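Aspartate aminotransferase, cytoplasmic (Schizosaccharomyces pombe 972h-, PDB 6JPK) catalyses the reversible, pyridoxal 5'-phosphate-dependent transfer of an amino group from L-aspartate to 2-oxoglutarate, giving oxaloacetate and L-glutamate, and works as a homodimer. Local coordinates at residues Phe79-Ala84 with Thr264-His268. The protein carries 1 engineered substitution. Residue numbers count along the deposited sequence, not the author numbering.
Sequences FTKAAA and TGCMH
F79 packs its ring against T264-C266, with CE1 3.7 Å from T264 CG2 and CE2 4.2 Å from C266 CB. The contact belongs to the large domain of a fold type I PLP enzyme: helix 77-87 packs on one face of the mixed central sheet, across the antiparallel strand 264-270, which lies between strands 100-106 and 247-252. Build residues 79-84 as regular α-helix (phi/psi near -65/-40), with A83 N bonded to F79 O at 2.8 Å, and residues 264-268 as extended strand. The two axes approach to 9.1 Å and cross at -73°; T80 and C266 have CA atoms 6.8 Å apart, A84 and H268 7.5 Å.

No hydrogen bond runs directly between the segments; their contact is one of van der Waals fit. F79, with chi1 t, extends to the strand, and its ring edge meets G265 O, 3.4 Å from CE2. A83 follows one turn later, and its methyl side chain lets the helix settle close: A83 CB lies 4.2 Å from C266 CB. C266, also chi1 t, is small enough to fit between helix and sheet, its SG 4.2 Å from T80 CG2. Beyond F79, helix 297-308 is touched through A300 and A303.

At the C-terminal end of segment 264-268, H268, chi1 m, points toward the helix. Its ring nitrogens are satisfied by S102 OG and Q251 OE1 on the two flanking strands, and Q251 NE2 also bonds A83 O, linking helix to sheet. CE1, the carbon between the two nitrogens, therefore meets a small alanine: H268 CE1 sits 3.7 Å from A84 CB.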
loop_
_atom_site.group_PDB
_atom_site.type_symbol
_atom_site.label_atom_id
_atom_site.label_comp_id
_atom_site.label_asym_id
_atom_site.label_seq_id
_atom_site.Cartn_x
_atom_site.Cartn_y
_atom_site.Cartn_z
ATOM N N PHE A 79 5.015 -9.373 -13.526
ATOM C CA PHE A 79 3.780 -8.598 -13.492
ATOM C C PHE A 79 3.956 -7.232 -14.149
ATOM O O PHE A 79 3.170 -6.860 -15.025
ATOM C CB PHE A 79 3.275 -8.421 -12.060
ATOM C CG PHE A 79 2.178 -7.378 -11.940
ATOM C CD1 PHE A 79 0.883 -7.659 -12.362
ATOM C CD2 PHE A 79 2.455 -6.111 -11.427
ATOM C CE1 PHE A 79 -0.121 -6.700 -12.262
ATOM C CE2 PHE A 79 1.450 -5.142 -11.312
ATOM C CZ PHE A 79 0.167 -5.438 -11.732
ATOM N N THR A 80 4.965 -6.452 -13.728
ATOM C CA THR A 80 5.073 -5.099 -14.269
ATOM C C THR A 80 5.288 -5.138 -15.776
ATOM O O THR A 80 4.746 -4.300 -16.508
ATOM C CB THR A 80 6.197 -4.303 -13.595
ATOM O OG1 THR A 80 7.450 -4.960 -13.814
ATOM C CG2 THR A 80 5.943 -4.129 -12.079
ATOM N N LYS A 81 6.055 -6.117 -16.267
ATOM C CA LYS A 81 6.249 -6.197 -17.713
ATOM C C LYS A 81 4.944 -6.553 -18.421
ATOM O O LYS A 81 4.579 -5.921 -19.417
ATOM C CB LYS A 81 7.342 -7.208 -18.060
ATOM C CG LYS A 81 7.703 -7.231 -19.560
ATOM C CD LYS A 81 8.721 -8.318 -19.871
ATOM C CE LYS A 81 9.071 -8.369 -21.355
ATOM N NZ LYS A 81 9.842 -9.609 -21.680
ATOM N N ALA A 82 4.224 -7.566 -17.918
ATOM C CA ALA A 82 2.968 -7.985 -18.545
ATOM C C ALA A 82 1.893 -6.904 -18.450
ATOM O O ALA A 82 1.075 -6.752 -19.368
ATOM C CB ALA A 82 2.465 -9.274 -17.894
ATOM N N ALA A 83 1.860 -6.160 -17.340
ATOM C CA ALA A 83 0.870 -5.098 -17.192
ATOM C C ALA A 83 1.057 -4.019 -18.251
ATOM O O ALA A 83 0.077 -3.496 -18.801
ATOM C CB ALA A 83 0.962 -4.488 -15.793
ATOM N N ALA A 84 2.315 -3.667 -18.540
ATOM C CA ALA A 84 2.607 -2.716 -19.607
ATOM C C ALA A 84 2.263 -3.293 -20.977
ATOM O O ALA A 84 1.747 -2.580 -21.849
ATOM C CB ALA A 84 4.081 -2.317 -19.554
ATOM N N THR A 264 -4.033 -4.533 -6.674
ATOM C CA THR A 264 -3.121 -4.839 -7.776
ATOM C C THR A 264 -3.225 -3.751 -8.848
ATOM O O THR A 264 -4.264 -3.609 -9.509
ATOM C CB THR A 264 -3.424 -6.221 -8.352
ATOM O OG1 THR A 264 -3.400 -7.189 -7.292
ATOM C CG2 THR A 264 -2.395 -6.610 -9.398
ATOM N N GLY A 265 -2.144 -2.993 -9.021
ATOM C CA GLY A 265 -2.097 -1.914 -9.986
ATOM C C GLY A 265 -0.670 -1.655 -10.405
ATOM O O GLY A 265 0.273 -2.283 -9.914
ATOM N N CYS A 266 -0.512 -0.711 -11.330
ATOM C CA CYS A 266 0.811 -0.376 -11.831
ATOM C C CYS A 266 0.820 1.064 -12.320
ATOM O O CYS A 266 -0.132 1.501 -12.971
ATOM C CB CYS A 266 1.214 -1.328 -12.964
ATOM S SG CYS A 266 2.993 -1.404 -13.226
ATOM N N MET A 267 1.881 1.807 -11.989
ATOM C CA MET A 267 2.104 3.126 -12.570
ATOM C C MET A 267 3.158 2.997 -13.657
ATOM O O MET A 267 4.152 2.284 -13.483
ATOM C CB MET A 267 2.562 4.151 -11.517
ATOM C CG MET A 267 2.478 5.619 -11.983
ATOM S SD MET A 267 4.034 6.562 -11.851
ATOM C CE MET A 267 4.967 5.934 -13.227
ATOM N N HIS A 268 2.943 3.683 -14.780
ATOM C CA HIS A 268 3.886 3.642 -15.895
ATOM C C HIS A 268 4.245 5.057 -16.316
ATOM O O HIS A 268 3.366 5.917 -16.431
ATOM C CB HIS A 268 3.322 2.906 -17.125
ATOM C CG HIS A 268 2.744 1.559 -16.820
ATOM N ND1 HIS A 268 3.491 0.401 -16.874
ATOM C CD2 HIS A 268 1.489 1.185 -16.473
ATOM C CE1 HIS A 268 2.723 -0.628 -16.557
ATOM N NE2 HIS A 268 1.503 -0.180 -16.316
#